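Local atomic coordinates of ABC transporter substrate-binding protein-branched chain amino acid transport (Streptococcus pneumoniae, PDB entry 4GNR), a protein that binds isoleucine and probably delivers branched-chain amino acids to an ABC transporter at the surface of the pneumococcus. Residues T25-G30 and A284-S289; G318-T323 and T331-Y336. All coordinates share one frame; numbering follows the deposited sequence.

Interaction 1: T25-G30 and A284-S289; sequences TAEQKG and ALAYDS
The carbonyl oxygen of G30 rests against Y287: G30 O is 3.4 Å from Y287 CD2, near the plane of the ring and at its edge, and 3.7 Å from Y287 CB. The first torsion of Y287, CG anti to the backbone N (chi1 -179°), lays the ring along helix 21-40, where it continues over L33 and A34 and its OH hydrogen-bonds to E37. One turn earlier a second carbonyl meets a methyl group, with E27 O 3.4 Å from A286 CB. That methyl points toward the other helix and nestles beside the E27 side chain, CB to CB 3.7 Å, with E27 CG also against it. With the A286 methyl and the side-chain-less G30 at the crossing, the short segments come within 7.3 Å, axis to axis, at a crossing angle of -43°; the CA atoms of G30 and Y287 are 4.7 Å apart. The contact joins two helices of the periplasmic binding protein fold, one following the first strand (7-14), the other from late in the chain. Beyond CG the E27 chain runs extended towards the binding site. Its carboxylate OE2 hydrogen-bonds to S106 of the isoleucine pocket, and the nearest atoms of the E27 side chain and the bound isoleucine are about 4 Å apart. No hydrogen bond crosses between the segments. The helices hold together by close fit, methyl and ring carbons against main-chain oxygens, and this packing probably helps to place the helix from which E27 reaches the pocket wall.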
loop_
_atom_site.group_PDB
_atom_site.type_symbol
_atom_site.label_atom_id
_atom_site.label_comp_id
_atom_site.label_asym_id
_atom_site.label_seq_id
_atom_site.Cartn_x
_atom_site.Cartn_y
_atom_site.Cartn_z
ATOM N N THR A 25 6.971 -3.596 -7.361
ATOM C CA THR A 25 8.094 -4.539 -7.293
ATOM C C THR A 25 8.109 -5.268 -5.931
ATOM O O THR A 25 8.351 -6.475 -5.855
ATOM C CB THR A 25 9.429 -3.818 -7.540
ATOM O OG1 THR A 25 9.406 -3.273 -8.871
ATOM C CG2 THR A 25 10.614 -4.750 -7.372
ATOM N N ALA A 26 7.823 -4.523 -4.858
ATOM C CA ALA A 26 7.731 -5.146 -3.527
ATOM C C ALA A 26 6.630 -6.224 -3.549
ATOM O O ALA A 26 6.787 -7.313 -2.998
ATOM C CB ALA A 26 7.425 -4.111 -2.472
ATOM N N GLU A 27 5.496 -5.890 -4.159
ATOM C CA GLU A 27 4.368 -6.827 -4.218
ATOM C C GLU A 27 4.698 -8.042 -5.083
ATOM O O GLU A 27 4.353 -9.167 -4.731
ATOM C CB GLU A 27 3.088 -6.116 -4.631
ATOM C CG GLU A 27 2.719 -5.091 -3.576
ATOM C CD GLU A 27 1.344 -4.506 -3.659
ATOM O OE1 GLU A 27 0.446 -4.932 -4.384
ATOM O OE2 GLU A 27 1.173 -3.509 -2.835
ATOM N N GLN A 28 5.365 -7.810 -6.212
ATOM C CA GLN A 28 5.815 -8.902 -7.065
ATOM C C GLN A 28 6.677 -9.883 -6.235
ATOM O O GLN A 28 6.501 -11.103 -6.296
ATOM C CB GLN A 28 6.617 -8.326 -8.240
ATOM C CG GLN A 28 7.226 -9.354 -9.164
ATOM C CD GLN A 28 8.211 -8.683 -10.129
ATOM O OE1 GLN A 28 8.935 -7.747 -9.768
ATOM N NE2 GLN A 28 8.252 -9.170 -11.344
ATOM N N LYS A 29 7.630 -9.326 -5.488
ATOM C CA LYS A 29 8.534 -10.172 -4.684
ATOM C C LYS A 29 7.782 -10.924 -3.591
ATOM O O LYS A 29 8.037 -12.121 -3.362
ATOM C CB LYS A 29 9.682 -9.351 -4.101
ATOM C CG LYS A 29 10.708 -8.934 -5.168
ATOM C CD LYS A 29 11.818 -8.046 -4.611
ATOM C CE LYS A 29 12.734 -7.505 -5.706
ATOM N NZ LYS A 29 13.643 -6.450 -5.200
ATOM N N GLY A 30 6.899 -10.235 -2.871
ATOM C CA GLY A 30 6.161 -10.927 -1.809
ATOM C C GLY A 30 5.212 -12.004 -2.364
ATOM O O GLY A 30 5.110 -13.107 -1.815
ATOM N N ALA A 284 4.561 -7.735 2.309
ATOM C CA ALA A 284 3.821 -8.519 3.296
ATOM C C ALA A 284 2.339 -8.656 2.894
ATOM O O ALA A 284 1.771 -9.746 2.939
ATOM C CB ALA A 284 3.960 -7.862 4.666
ATOM N N LEU A 285 1.709 -7.544 2.508
ATOM C CA LEU A 285 0.307 -7.592 2.082
ATOM C C LEU A 285 0.132 -8.486 0.857
ATOM O O LEU A 285 -0.836 -9.238 0.783
ATOM C CB LEU A 285 -0.231 -6.188 1.781
ATOM C CG LEU A 285 -0.528 -5.322 3.015
ATOM C CD1 LEU A 285 -0.663 -3.863 2.612
ATOM C CD2 LEU A 285 -1.791 -5.786 3.752
ATOM N N ALA A 286 1.058 -8.413 -0.104
ATOM C CA ALA A 286 0.944 -9.212 -1.332
ATOM C C ALA A 286 1.110 -10.713 -1.049
ATOM O O ALA A 286 0.436 -11.550 -1.656
ATOM C CB ALA A 286 1.935 -8.742 -2.363
ATOM N N TYR A 287 2.021 -11.041 -0.134
ATOM C CA TYR A 287 2.233 -12.428 0.298
ATOM C C TYR A 287 0.905 -12.972 0.857
ATOM O O TYR A 287 0.457 -14.077 0.508
ATOM C CB TYR A 287 3.360 -12.445 1.320
ATOM C CG TYR A 287 3.747 -13.793 1.859
ATOM C CD1 TYR A 287 3.132 -14.307 2.985
ATOM C CD2 TYR A 287 4.783 -14.529 1.286
ATOM C CE1 TYR A 287 3.537 -15.525 3.535
ATOM C CE2 TYR A 287 5.203 -15.745 1.827
ATOM C CZ TYR A 287 4.577 -16.229 2.953
ATOM O OH TYR A 287 4.968 -17.397 3.552
ATOM N N ASP A 288 0.259 -12.207 1.736
ATOM C CA ASP A 288 -1.040 -12.609 2.273
ATOM C C ASP A 288 -2.101 -12.722 1.171
ATOM O O ASP A 288 -2.919 -13.645 1.214
ATOM C CB ASP A 288 -1.521 -11.675 3.378
ATOM C CG ASP A 288 -0.905 -11.969 4.739
ATOM O OD1 ASP A 288 -0.168 -12.962 4.891
ATOM O OD2 ASP A 288 -1.242 -11.198 5.677
ATOM N N SER A 289 -2.121 -11.799 0.211
ATOM C CA SER A 289 -3.111 -11.865 -0.864
ATOM C C SER A 289 -2.989 -13.174 -1.648
ATOM O O SER A 289 -4.011 -13.776 -2.009
ATOM C CB SER A 289 -3.035 -10.674 -1.796
ATOM O OG SER A 289 -3.605 -9.486 -1.259
#

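Interaction 2: G318-T323 and T331-Y336; sequences GVTGQT and TVKTAY
K333, T323 and T331 bury the largest areas here, and the ammonium group of K333 does most of the bonding. K333 NZ donates to T320 OG1 at 2.8 Å and to both T320 O and Q322 O at 3.0 Å, while water 4 accepts a fourth bond and passes it on to T323 OG1. Four acceptors for three protons suggest that the bonds are shared. NZ stands above each carbonyl plane, 53° out of it at T320 and 48° at Q322. Bends at chi2 and chi3 curl the lysine chain so that CD passes close to Q322 O and CE to T320 O. T320 OG1 also bonds to D288, whose carboxylate probably stabilises the nearby positive charge. Farther along, T323 and T331 cross at about a right angle, T331 OG1 lying 3.5 Å from T323 CA; that hydroxyl donates to V332 O and receives S324 N. Waters 1 and 2 bridge the two backbones. A type I turn, G318 to G321, joins strands 316-318 and 321-323 and lies against helix 281-297 through T320, while beyond K333 the chain enters strand 335-341, between strands 248-252 and 344-351, where A335 meets helix 126-139.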
loop_
_atom_site.group_PDB
_atom_site.type_symbol
_atom_site.label_atom_id
_atom_site.label_comp_id
_atom_site.label_asym_id
_atom_site.label_seq_id
_atom_site.Cartn_x
_atom_site.Cartn_y
_atom_site.Cartn_z
ATOM N N GLY A 318 -2.537 -14.285 8.704
ATOM C CA GLY A 318 -1.369 -14.162 7.852
ATOM C C GLY A 318 -0.271 -13.329 8.473
ATOM O O GLY A 318 -0.240 -13.060 9.679
ATOM N N VAL A 319 0.628 -12.910 7.606
ATOM C CA VAL A 319 1.778 -12.102 7.967
ATOM C C VAL A 319 1.383 -10.744 8.520
ATOM O O VAL A 319 1.995 -10.236 9.476
ATOM C CB VAL A 319 2.672 -11.905 6.714
ATOM C CG1 VAL A 319 3.782 -10.900 6.974
ATOM C CG2 VAL A 319 3.227 -13.250 6.251
ATOM N N THR A 320 0.305 -10.202 7.960
ATOM C CA THR A 320 -0.229 -8.878 8.331
ATOM C C THR A 320 -1.445 -9.034 9.253
ATOM O O THR A 320 -2.391 -8.238 9.225
ATOM C CB THR A 320 -0.568 -8.013 7.097
ATOM O OG1 THR A 320 -1.636 -8.580 6.343
ATOM C CG2 THR A 320 0.658 -7.810 6.213
ATOM N N GLY A 321 -1.423 -10.053 10.096
ATOM C CA GLY A 321 -2.516 -10.288 11.017
ATOM C C GLY A 321 -3.696 -10.926 10.332
ATOM O O GLY A 321 -3.570 -11.654 9.341
ATOM N N GLN A 322 -4.872 -10.631 10.848
ATOM C CA GLN A 322 -6.047 -11.246 10.307
ATOM C C GLN A 322 -6.544 -10.549 9.028
ATOM O O GLN A 322 -6.311 -9.350 8.808
ATOM C CB GLN A 322 -7.202 -11.178 11.344
ATOM C CG GLN A 322 -8.397 -12.067 11.047
ATOM C CD GLN A 322 -9.546 -11.892 12.038
ATOM O OE1 GLN A 322 -9.969 -10.770 12.330
ATOM N NE2 GLN A 322 -10.120 -13.003 12.480
ATOM N N THR A 323 -7.186 -11.368 8.189
ATOM C CA THR A 323 -8.019 -10.861 7.085
ATOM C C THR A 323 -9.411 -11.467 7.321
ATOM O O THR A 323 -9.538 -12.685 7.433
ATOM C CB THR A 323 -7.534 -11.209 5.687
ATOM O OG1 THR A 323 -6.338 -10.480 5.417
ATOM C CG2 THR A 323 -8.542 -10.822 4.633
ATOM N N THR A 331 -11.580 -5.609 4.641
ATOM C CA THR A 331 -11.153 -6.150 5.903
ATOM C C THR A 331 -10.569 -5.049 6.762
ATOM O O THR A 331 -9.836 -4.186 6.263
ATOM C CB THR A 331 -10.084 -7.274 5.712
ATOM O OG1 THR A 331 -9.699 -7.810 6.987
ATOM C CG2 THR A 331 -8.867 -6.843 4.877
ATOM N N VAL A 332 -10.871 -5.097 8.065
ATOM C CA VAL A 332 -10.204 -4.225 9.005
ATOM C C VAL A 332 -8.741 -4.776 9.047
ATOM O O VAL A 332 -8.511 -5.990 8.913
ATOM C CB VAL A 332 -10.869 -4.287 10.398
ATOM C CG1 VAL A 332 -10.081 -3.515 11.421
ATOM C CG2 VAL A 332 -12.273 -3.722 10.319
ATOM N N LYS A 333 -7.782 -3.881 9.205
ATOM C CA LYS A 333 -6.386 -4.233 9.311
ATOM C C LYS A 333 -5.737 -3.423 10.426
ATOM O O LYS A 333 -6.079 -2.253 10.652
ATOM C CB LYS A 333 -5.621 -3.945 8.020
ATOM C CG LYS A 333 -6.107 -4.721 6.811
ATOM C CD LYS A 333 -5.888 -6.239 6.910
ATOM C CE LYS A 333 -4.447 -6.632 6.949
ATOM N NZ LYS A 333 -4.324 -8.104 6.888
ATOM N N THR A 334 -4.778 -4.044 11.097
ATOM C CA THR A 334 -3.978 -3.337 12.094
ATOM C C THR A 334 -3.103 -2.305 11.370
ATOM O O THR A 334 -2.543 -2.555 10.293
ATOM C CB THR A 334 -3.089 -4.306 12.850
ATOM O OG1 THR A 334 -3.937 -5.240 13.529
ATOM C CG2 THR A 334 -2.171 -3.600 13.847
ATOM N N ALA A 335 -2.990 -1.138 11.981
ATOM C CA ALA A 335 -2.146 -0.067 11.473
ATOM C C ALA A 335 -1.160 0.342 12.563
ATOM O O ALA A 335 -1.433 0.256 13.759
ATOM C CB ALA A 335 -2.973 1.133 11.034
ATOM N N TYR A 336 -0.011 0.802 12.097
ATOM C CA TYR A 336 1.056 1.293 12.927
ATOM C C TYR A 336 1.509 2.656 12.453
ATOM O O TYR A 336 1.458 2.966 11.261
ATOM C CB TYR A 336 2.310 0.391 12.800
ATOM C CG TYR A 336 2.038 -1.062 13.102
ATOM C CD1 TYR A 336 1.652 -1.923 12.094
ATOM C CD2 TYR A 336 2.160 -1.581 14.385
ATOM C CE1 TYR A 336 1.378 -3.249 12.327
ATOM C CE2 TYR A 336 1.882 -2.917 14.637
ATOM C CZ TYR A 336 1.499 -3.745 13.592
ATOM O OH TYR A 336 1.229 -5.085 13.782
HETATM O O HOH W 1 -4.492 -6.904 10.486
HETATM O O HOH W 2 -7.539 -7.508 10.924
HETATM O O HOH W 3 -9.487 -9.029 10.112
HETATM O O HOH W 4 -4.855 -8.596 3.967
#

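From the N terminus, strand 7-14 leads into helix 21-40, and interaction 1 closes a loop of 253 residues when helix 281-297 returns to pack on it. Interaction 2 opens only afterwards and closes a loop of seven residues, so the two stand in series, neither nested nor crossed. They nevertheless touch: D288 OD1 probably accepts a hydrogen bond from V319 N at 2.8 Å, and Y287 packs on the V319 side chain. Helix 281-297 is thus the shared element, facing helix 21-40 with one side and the 318-321 turn with another. Interaction 2 carries the connection on to strand 335-341 of the seven-stranded sheet, consistent with a link between the two lobes around isoleucine.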